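Local structure of Non-fluorescent flavoprotein (Photobacterium phosphoreum, 1FVP) at residues 100-103 against 104-108; 175-178 against 179-183; 185-188 against 189-192. The protein binds two FMN molecules per subunit of a homodimer, each linked to myristate, is related to bacterial luciferase, and possibly has FMN-linked alkanal monooxygenase activity. One frame throughout, in Å; residues are numbered along the deposited sequence.

Interaction 1 (100-103 against 104-108); sequences NEER and LKLLS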
loop_
_atom_site.group_PDB
_atom_site.type_symbol
_atom_site.label_atom_id
_atom_site.label_comp_id
_atom_site.label_asym_id
_atom_site.label_seq_id
_atom_site.Cartn_x
_atom_site.Cartn_y
_atom_site.Cartn_z
ATOM N N ASN A 100 24.102 -2.724 0.844
ATOM C CA ASN A 100 24.149 -1.294 1.186
ATOM C C ASN A 100 24.976 -0.469 0.211
ATOM O O ASN A 100 24.730 0.717 -0.046
ATOM C CB ASN A 100 24.641 -1.203 2.628
ATOM C CG ASN A 100 24.232 0.136 3.193
ATOM O OD1 ASN A 100 23.170 0.243 3.803
ATOM N ND2 ASN A 100 25.103 1.101 2.939
ATOM N N GLU A 101 26.007 -1.083 -0.330
ATOM C CA GLU A 101 26.914 -0.448 -1.285
ATOM C C GLU A 101 26.105 -0.012 -2.504
ATOM O O GLU A 101 25.835 1.177 -2.684
ATOM C CB GLU A 101 27.994 -1.410 -1.751
ATOM C CG GLU A 101 29.417 -0.863 -1.842
ATOM C CD GLU A 101 30.474 -1.925 -2.017
ATOM O OE1 GLU A 101 30.479 -2.657 -3.001
ATOM O OE2 GLU A 101 31.261 -1.911 -1.045
ATOM N N GLU A 102 25.729 -0.993 -3.304
ATOM C CA GLU A 102 24.948 -0.824 -4.517
ATOM C C GLU A 102 23.680 -0.022 -4.281
ATOM O O GLU A 102 23.299 0.819 -5.122
ATOM C CB GLU A 102 24.532 -2.149 -5.142
ATOM C CG GLU A 102 23.543 -2.078 -6.310
ATOM C CD GLU A 102 23.193 -3.441 -6.839
ATOM O OE1 GLU A 102 23.273 -4.439 -6.127
ATOM O OE2 GLU A 102 22.825 -3.476 -8.034
ATOM N N ARG A 103 23.005 -0.214 -3.175
ATOM C CA ARG A 103 21.773 0.567 -2.950
ATOM C C ARG A 103 22.166 2.012 -2.702
ATOM O O ARG A 103 21.256 2.869 -2.732
ATOM C CB ARG A 103 20.875 -0.004 -1.872
ATOM C CG ARG A 103 20.935 0.614 -0.505
ATOM C CD ARG A 103 19.864 0.089 0.374
ATOM N NE ARG A 103 19.893 -1.359 0.506
ATOM C CZ ARG A 103 19.795 -1.917 1.728
ATOM N NH1 ARG A 103 19.706 -1.228 2.857
ATOM N NH2 ARG A 103 19.763 -3.259 1.795
ATOM N N LEU A 104 23.437 2.273 -2.467
ATOM C CA LEU A 104 23.908 3.655 -2.217
ATOM C C LEU A 104 24.200 4.335 -3.548
ATOM O O LEU A 104 24.023 5.556 -3.667
ATOM C CB LEU A 104 25.024 3.676 -1.204
ATOM C CG LEU A 104 24.697 4.300 0.140
ATOM C CD1 LEU A 104 25.800 4.010 1.163
ATOM C CD2 LEU A 104 24.562 5.788 -0.107
ATOM N N LYS A 105 24.600 3.516 -4.496
ATOM C CA LYS A 105 24.854 3.959 -5.860
ATOM C C LYS A 105 23.549 4.481 -6.484
ATOM O O LYS A 105 23.614 5.266 -7.460
ATOM C CB LYS A 105 25.327 2.816 -6.752
ATOM C CG LYS A 105 26.595 2.142 -6.243
ATOM C CD LYS A 105 26.834 0.815 -6.950
ATOM C CE LYS A 105 27.634 0.956 -8.229
ATOM N NZ LYS A 105 28.526 -0.235 -8.380
ATOM N N LEU A 106 22.397 4.077 -5.970
ATOM C CA LEU A 106 21.101 4.507 -6.512
ATOM C C LEU A 106 20.594 5.800 -5.917
ATOM O O LEU A 106 19.905 6.498 -6.709
ATOM C CB LEU A 106 20.108 3.347 -6.508
ATOM C CG LEU A 106 20.637 2.098 -7.201
ATOM C CD1 LEU A 106 20.394 0.888 -6.328
ATOM C CD2 LEU A 106 19.901 1.922 -8.513
ATOM N N LEU A 107 20.875 6.170 -4.679
ATOM C CA LEU A 107 20.361 7.482 -4.212
ATOM C C LEU A 107 21.310 8.504 -4.875
ATOM O O LEU A 107 21.129 9.726 -4.761
ATOM C CB LEU A 107 20.290 7.647 -2.710
ATOM C CG LEU A 107 21.349 8.522 -2.055
ATOM C CD1 LEU A 107 20.850 9.196 -0.788
ATOM C CD2 LEU A 107 22.565 7.674 -1.749
ATOM N N SER A 108 22.317 7.934 -5.527
ATOM C CA SER A 108 23.308 8.794 -6.191
ATOM C C SER A 108 22.757 9.267 -7.512
ATOM O O SER A 108 22.792 10.490 -7.743
ATOM C CB SER A 108 24.706 8.238 -6.190
ATOM O OG SER A 108 25.311 8.733 -4.982
#
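Glu101 O receives both Leu104 N, at 2.6 Å, and Lys105 N, at 3.2 Å, joining 100-103 to 104-108 in the opening turns of one helix. The two donors use the carbonyl differently: Lys105 N lies in the carbonyl plane with a C=O...N angle of 151°, whereas Leu104 N stands 50° out of that plane. Such mixed i+3 and i+4 bonding, with merely weak bonds from Lys105 N and Leu106 N to Glu102 O, marks a turn that is not yet a regular alpha-helix.

Along one flank, Asn100 and Leu104 lie side by side and point the same way, with Asn100 ND2 3.5 Å from Leu104 CD1. Lys105 turns back over the preceding turn; its CD is 3.5 Å from Glu102 CA. The Lys105 ammonium nitrogen NZ remains 6.2 Å from Glu101 OE1 and 6.6 Å from Glu102 OE2, so any attraction between these charges acts without contact. With CG anti to its carbonyl carbon (chi1 -53°), Leu106 brings CD1 within 3.7 Å of Arg103 CA.

The helix belongs to the beta-alpha-beta unit of strand 92-94, helix 100-116 and strand 126-134. Arg103 and Leu107 pack on Phe94 of the first strand, while Asn100 meets Leu187 and Leu104 meets Lys190 of helix 178-190.

Interaction 2 (175-178 against 179-183); sequences GSYK and DCLSY. With FMA (6-(3-tetradecanoic acid) flavine mononucleotide), chain D.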
loop_
_atom_site.group_PDB
_atom_site.type_symbol
_atom_site.label_atom_id
_atom_site.label_comp_id
_atom_site.label_asym_id
_atom_site.label_seq_id
_atom_site.Cartn_x
_atom_site.Cartn_y
_atom_site.Cartn_z
ATOM N N GLY A 175 21.762 -8.343 15.777
ATOM C CA GLY A 175 22.614 -8.400 16.966
ATOM C C GLY A 175 21.848 -7.906 18.193
ATOM O O GLY A 175 20.607 -7.845 18.157
ATOM N N SER A 176 22.568 -7.561 19.238
ATOM C CA SER A 176 21.983 -7.046 20.483
ATOM C C SER A 176 21.203 -5.767 20.207
ATOM O O SER A 176 21.190 -5.309 19.060
ATOM C CB SER A 176 23.088 -6.679 21.462
ATOM O OG SER A 176 23.639 -5.394 21.192
ATOM N N TYR A 177 20.643 -5.175 21.242
ATOM C CA TYR A 177 19.885 -3.912 21.032
ATOM C C TYR A 177 20.821 -2.778 20.645
ATOM O O TYR A 177 20.852 -2.391 19.467
ATOM C CB TYR A 177 18.976 -3.581 22.189
ATOM C CG TYR A 177 17.951 -2.485 22.075
ATOM C CD1 TYR A 177 16.814 -2.589 21.268
ATOM C CD2 TYR A 177 18.082 -1.330 22.856
ATOM C CE1 TYR A 177 15.862 -1.570 21.210
ATOM C CE2 TYR A 177 17.141 -0.308 22.818
ATOM C CZ TYR A 177 16.038 -0.430 21.987
ATOM O OH TYR A 177 15.146 0.605 21.984
ATOM N N LYS A 178 21.574 -2.235 21.559
ATOM C CA LYS A 178 22.505 -1.129 21.351
ATOM C C LYS A 178 23.284 -1.134 20.054
ATOM O O LYS A 178 23.499 -0.045 19.482
ATOM C CB LYS A 178 23.483 -1.005 22.534
ATOM C CG LYS A 178 22.788 -1.105 23.908
ATOM C CD LYS A 178 21.510 -0.271 23.965
ATOM C CE LYS A 178 20.701 -0.504 25.221
ATOM N NZ LYS A 178 21.421 0.061 26.394
ATOM N N ASP A 179 23.705 -2.280 19.571
ATOM C CA ASP A 179 24.504 -2.381 18.328
ATOM C C ASP A 179 23.575 -2.333 17.127
ATOM O O ASP A 179 24.049 -2.144 16.014
ATOM C CB ASP A 179 25.448 -3.569 18.370
ATOM C CG ASP A 179 26.512 -3.643 17.305
ATOM O OD1 ASP A 179 26.451 -3.059 16.204
ATOM O OD2 ASP A 179 27.510 -4.367 17.591
ATOM N N CYS A 180 22.300 -2.515 17.367
ATOM C CA CYS A 180 21.249 -2.462 16.341
ATOM C C CYS A 180 20.892 -0.987 16.126
ATOM O O CYS A 180 20.811 -0.516 14.983
ATOM C CB CYS A 180 20.032 -3.293 16.717
ATOM S SG CYS A 180 20.250 -4.990 16.130
ATOM N N LEU A 181 20.716 -0.306 17.247
ATOM C CA LEU A 181 20.397 1.120 17.294
ATOM C C LEU A 181 21.572 1.896 16.703
ATOM O O LEU A 181 21.404 2.702 15.777
ATOM C CB LEU A 181 20.074 1.493 18.733
ATOM C CG LEU A 181 19.151 2.667 18.970
ATOM C CD1 LEU A 181 17.928 2.589 18.061
ATOM C CD2 LEU A 181 18.664 2.620 20.421
ATOM N N SER A 182 22.749 1.603 17.220
ATOM C CA SER A 182 23.990 2.255 16.779
ATOM C C SER A 182 24.437 1.862 15.383
ATOM O O SER A 182 25.449 2.419 14.911
ATOM C CB SER A 182 25.120 1.968 17.768
ATOM O OG SER A 182 24.648 2.099 19.104
ATOM N N TYR A 183 23.750 0.943 14.740
ATOM C CA TYR A 183 24.129 0.507 13.391
ATOM C C TYR A 183 23.294 1.235 12.340
ATOM O O TYR A 183 23.842 1.649 11.309
ATOM C CB TYR A 183 23.958 -0.997 13.134
ATOM C CG TYR A 183 24.074 -1.388 11.680
ATOM C CD1 TYR A 183 25.272 -1.275 10.990
ATOM C CD2 TYR A 183 22.970 -1.858 10.988
ATOM C CE1 TYR A 183 25.389 -1.643 9.652
ATOM C CE2 TYR A 183 23.066 -2.226 9.648
ATOM C CZ TYR A 183 24.279 -2.126 8.976
ATOM O OH TYR A 183 24.317 -2.500 7.660
HETATM N N1 FMA D . 19.490 12.297 14.101
HETATM C C2 FMA D . 18.339 12.872 13.747
HETATM O O2 FMA D . 18.168 13.826 13.087
HETATM N N3 FMA D . 17.086 12.284 14.202
HETATM C C4 FMA D . 17.078 11.179 14.973
HETATM O O4 FMA D . 16.010 10.731 15.333
HETATM C C4A FMA D . 18.323 10.583 15.345
HETATM N N5 FMA D . 18.427 9.513 16.092
HETATM C C5A FMA D . 19.564 8.911 16.476
HETATM C C6 FMA D . 19.577 7.769 17.273
HETATM C C7 FMA D . 20.792 7.227 17.611
HETATM C C7M FMA D . 20.937 5.939 18.495
HETATM C C8 FMA D . 22.034 7.816 17.170
HETATM C C8M FMA D . 23.379 7.264 17.516
HETATM C C9 FMA D . 21.983 8.949 16.386
HETATM C C9A FMA D . 20.808 9.529 16.006
HETATM N N10 FMA D . 20.691 10.662 15.212
HETATM C C10 FMA D . 19.553 11.251 14.845
HETATM C C1B FMA D . 21.957 11.344 14.690
HETATM C C2B FMA D . 21.772 12.124 13.318
HETATM O O2B FMA D . 22.838 11.592 12.553
HETATM C C3B FMA D . 21.878 13.611 13.569
HETATM O "O3'" FMA D . 21.611 13.922 14.899
HETATM C C4B FMA D . 21.005 14.497 12.674
HETATM O "O4'" FMA D . 21.309 14.264 11.252
HETATM C C5B FMA D . 21.262 16.000 12.975
HETATM O "O5'" FMA D . 21.724 16.629 11.637
HETATM P P FMA D . 22.994 17.531 11.366
HETATM O O1P FMA D . 22.594 18.814 12.176
HETATM O O2P FMA D . 24.146 16.854 11.928
HETATM O O3P FMA D . 23.160 17.630 9.999
HETATM C "C1'" FMA D . 16.917 7.388 19.768
HETATM O "O1'" FMA D . 17.765 6.574 20.300
HETATM O "O2'" FMA D . 16.057 7.909 20.486
HETATM C "C2'" FMA D . 17.481 8.120 18.595
HETATM C "C3'" FMA D . 18.282 7.193 17.670
HETATM C "C4'" FMA D . 17.380 6.751 16.558
HETATM C "C5'" FMA D . 16.638 5.440 16.661
HETATM C "C6'" FMA D . 16.690 4.620 15.396
HETATM C "C7'" FMA D . 15.489 3.695 15.246
HETATM C "C8'" FMA D . 15.771 2.254 15.205
HETATM C "C9'" FMA D . 15.983 1.562 13.869
HETATM C C11 FMA D . 16.612 0.208 13.989
HETATM C C12 FMA D . 16.281 -0.736 15.086
HETATM C C13 FMA D . 16.850 -2.115 15.079
HETATM C C14 FMA D . 16.430 -3.033 16.182
HETATM C C15 FMA D . 16.403 -2.413 17.550
#
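The first turn of helix 178-190, entered from the loop after strand 174-175, forms part of the FMA pocket through Tyr177, Cys180 and Leu181. Its start is defined by Tyr177 O, which accepts Cys180 N at 2.6 Å and Leu181 N at 3.0 Å. The two N-H groups come from opposite faces of the carbonyl plane, and the bond from Leu181 is the straighter, with an N-H...O angle of 159°. One residue on, Lys178 O takes Ser182 N at 2.9 Å, a regular i+4 bond. The Ser182 hydroxyl turns back to the same carbonyl as a donor, but that bond is modelled so short that its exact length is doubtful.

The apolar side of the turn meets the fatty-acid chain of the ligand. Tyr177 and Leu181 run alongside each other, Tyr177 CE2 lying 4.1 Å from Leu181 CD2. With Leu181 CG anti to the backbone N (chi1 -153°), the torsion carries CG toward the flavin methyl C7M and lets CD1 reach FMA C5' at 3.4 Å, while CD2 is the branch near Tyr177. Farther down the acyl chain, Cys180 CB sits 3.7 Å from FMA C14. Terminal carbon C15 lies obliquely to the Tyr177 ring, 3.7 Å from CD1. Tyr177 also packs on Asp216, Leu217 and Gln220 of helix 207-227, and Cys180 on Val173.

The division of chemistry is clear: backbone N-H groups, helped at Lys178 by the Ser182 hydroxyl, satisfy the carbonyls of Tyr177 and Lys178 within the turn, while carbon atoms of Tyr177, Cys180 and Leu181 face the ligand. The contacts of these three side chains with it are therefore van der Waals and hydrophobic, mostly along the tail.

Interaction 3 (185-188 against 189-192); sequences ANLA and GKFD. With FMA (6-(3-tetradecanoic acid) flavine mononucleotide), chain D.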
loop_
_atom_site.group_PDB
_atom_site.type_symbol
_atom_site.label_atom_id
_atom_site.label_comp_id
_atom_site.label_asym_id
_atom_site.label_seq_id
_atom_site.Cartn_x
_atom_site.Cartn_y
_atom_site.Cartn_z
ATOM N N ALA A 185 21.320 3.965 12.976
ATOM C CA ALA A 185 21.571 5.393 13.213
ATOM C C ALA A 185 23.068 5.643 13.066
ATOM O O ALA A 185 23.706 6.314 13.883
ATOM C CB ALA A 185 21.012 5.832 14.545
ATOM N N ASN A 186 23.586 5.082 12.010
ATOM C CA ASN A 186 24.990 5.131 11.568
ATOM C C ASN A 186 24.868 5.093 10.024
ATOM O O ASN A 186 25.520 5.843 9.295
ATOM C CB ASN A 186 25.799 3.992 12.150
ATOM C CG ASN A 186 27.286 4.182 12.359
ATOM O OD1 ASN A 186 28.065 4.486 11.432
ATOM N ND2 ASN A 186 27.699 3.977 13.625
ATOM N N LEU A 187 23.973 4.185 9.647
ATOM C CA LEU A 187 23.631 3.931 8.263
ATOM C C LEU A 187 22.800 5.097 7.716
ATOM O O LEU A 187 22.967 5.460 6.531
ATOM C CB LEU A 187 22.900 2.587 8.102
ATOM C CG LEU A 187 22.644 2.231 6.634
ATOM C CD1 LEU A 187 23.938 2.239 5.828
ATOM C CD2 LEU A 187 21.984 0.869 6.546
ATOM N N ALA A 188 21.946 5.613 8.609
ATOM C CA ALA A 188 21.093 6.750 8.203
ATOM C C ALA A 188 22.074 7.672 7.452
ATOM O O ALA A 188 21.836 8.044 6.304
ATOM C CB ALA A 188 20.428 7.442 9.360
ATOM N N GLY A 189 23.174 7.897 8.146
ATOM C CA GLY A 189 24.313 8.699 7.758
ATOM C C GLY A 189 24.800 8.487 6.338
ATOM O O GLY A 189 24.900 9.475 5.566
ATOM N N LYS A 190 25.091 7.243 5.980
ATOM C CA LYS A 190 25.588 6.921 4.644
ATOM C C LYS A 190 24.566 7.304 3.570
ATOM O O LYS A 190 24.871 7.195 2.383
ATOM C CB LYS A 190 25.948 5.466 4.443
ATOM C CG LYS A 190 26.400 4.583 5.569
ATOM C CD LYS A 190 27.848 4.767 5.974
ATOM C CE LYS A 190 27.918 5.675 7.198
ATOM N NZ LYS A 190 29.327 6.103 7.445
ATOM N N PHE A 191 23.386 7.676 3.979
ATOM C CA PHE A 191 22.226 8.092 3.195
ATOM C C PHE A 191 21.976 9.579 3.493
ATOM O O PHE A 191 20.826 10.056 3.605
ATOM C CB PHE A 191 20.963 7.265 3.495
ATOM C CG PHE A 191 20.914 5.962 2.757
ATOM C CD1 PHE A 191 20.534 5.928 1.428
ATOM C CD2 PHE A 191 21.280 4.774 3.370
ATOM C CE1 PHE A 191 20.506 4.752 0.696
ATOM C CE2 PHE A 191 21.260 3.575 2.664
ATOM C CZ PHE A 191 20.866 3.572 1.316
ATOM N N ASP A 192 23.072 10.294 3.664
ATOM C CA ASP A 192 23.039 11.728 3.976
ATOM C C ASP A 192 21.948 11.980 5.030
ATOM O O ASP A 192 21.452 13.126 5.114
ATOM C CB ASP A 192 22.831 12.634 2.772
ATOM C CG ASP A 192 23.525 12.262 1.487
ATOM O OD1 ASP A 192 24.747 12.436 1.310
ATOM O OD2 ASP A 192 22.761 11.779 0.610
HETATM N N1 FMA D . 19.490 12.297 14.101
HETATM C C2 FMA D . 18.339 12.872 13.747
HETATM O O2 FMA D . 18.168 13.826 13.087
HETATM N N3 FMA D . 17.086 12.284 14.202
HETATM C C4 FMA D . 17.078 11.179 14.973
HETATM O O4 FMA D . 16.010 10.731 15.333
HETATM C C4A FMA D . 18.323 10.583 15.345
HETATM N N5 FMA D . 18.427 9.513 16.092
HETATM C C5A FMA D . 19.564 8.911 16.476
HETATM C C6 FMA D . 19.577 7.769 17.273
HETATM C C7 FMA D . 20.792 7.227 17.611
HETATM C C7M FMA D . 20.937 5.939 18.495
HETATM C C8 FMA D . 22.034 7.816 17.170
HETATM C C8M FMA D . 23.379 7.264 17.516
HETATM C C9 FMA D . 21.983 8.949 16.386
HETATM C C9A FMA D . 20.808 9.529 16.006
HETATM N N10 FMA D . 20.691 10.662 15.212
HETATM C C10 FMA D . 19.553 11.251 14.845
HETATM C C1B FMA D . 21.957 11.344 14.690
HETATM C C2B FMA D . 21.772 12.124 13.318
HETATM O O2B FMA D . 22.838 11.592 12.553
HETATM C C3B FMA D . 21.878 13.611 13.569
HETATM O "O3'" FMA D . 21.611 13.922 14.899
HETATM C C4B FMA D . 21.005 14.497 12.674
HETATM O "O4'" FMA D . 21.309 14.264 11.252
HETATM C C5B FMA D . 21.262 16.000 12.975
HETATM O "O5'" FMA D . 21.724 16.629 11.637
HETATM P P FMA D . 22.994 17.531 11.366
HETATM O O1P FMA D . 22.594 18.814 12.176
HETATM O O2P FMA D . 24.146 16.854 11.928
HETATM O O3P FMA D . 23.160 17.630 9.999
HETATM C "C1'" FMA D . 16.917 7.388 19.768
HETATM O "O1'" FMA D . 17.765 6.574 20.300
HETATM O "O2'" FMA D . 16.057 7.909 20.486
HETATM C "C2'" FMA D . 17.481 8.120 18.595
HETATM C "C3'" FMA D . 18.282 7.193 17.670
HETATM C "C4'" FMA D . 17.380 6.751 16.558
HETATM C "C5'" FMA D . 16.638 5.440 16.661
HETATM C "C6'" FMA D . 16.690 4.620 15.396
HETATM C "C7'" FMA D . 15.489 3.695 15.246
HETATM C "C8'" FMA D . 15.771 2.254 15.205
HETATM C "C9'" FMA D . 15.983 1.562 13.869
HETATM C C11 FMA D . 16.612 0.208 13.989
HETATM C C12 FMA D . 16.281 -0.736 15.086
HETATM C C13 FMA D . 16.850 -2.115 15.079
HETATM C C14 FMA D . 16.430 -3.033 16.182
HETATM C C15 FMA D . 16.403 -2.413 17.550
#
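Lys190 folds back on Leu187 and Asn186 at the end of helix 178-190. Its CB starts 3.6 Å from Leu187 O, and CG then meets Leu187 CD1 at 3.4 Å, the two side chains crossing at about a right angle. CD passes 4.2 Å from Asn186 O, and CE closes to 3.2 Å from the same oxygen; the tip, NZ, has no atom of 185-188 within 4.2 Å. Bends at chi2 and chi3 keep the aliphatic chain against the previous turn. Leu187, with CG anti to its backbone N (chi1 -175°), presents CD1 to Lys190.

Phe191 places CD2 3.6 Å from Leu187 O, which lies at the ring edge near its plane; the ring also meets Phe94, their planes inclined at about 50°. Phe191 N points to Ala188 O at 2.8 Å, though the position of this nitrogen is less certain. At the start of 185-188, Ala185 CB lies 3.4 Å from FMA C7.

Asp192, whose phi is positive, is the C-prime residue of a Schellman motif: Asn193 N turns back to Ala188 O and Asp192 N to Gly189 O, a common way of ending an alpha-helix.

Interactions 2 and 3 occupy opposite ends of helix 178-190, with centres 14 Å apart, and both touch the same FMA: interaction 2 chiefly along its acyl chain, interaction 3 at the flavin ring. Interaction 1 lies on the neighbouring helix 100-116. It packs directly on interaction 3, their centres 12 Å apart, with Arg103 CG 3.5 Å from Phe191 CZ and Leu107 CD1 3.5 Å from Asp192 OD2. Interactions 1 and 2 do not touch; their centres are 22 Å apart and their nearest atoms about 5 Å apart. Interaction 1 stays outside direct ligand contact, the Leu106 side chain being about 8 Å from a bound FMA.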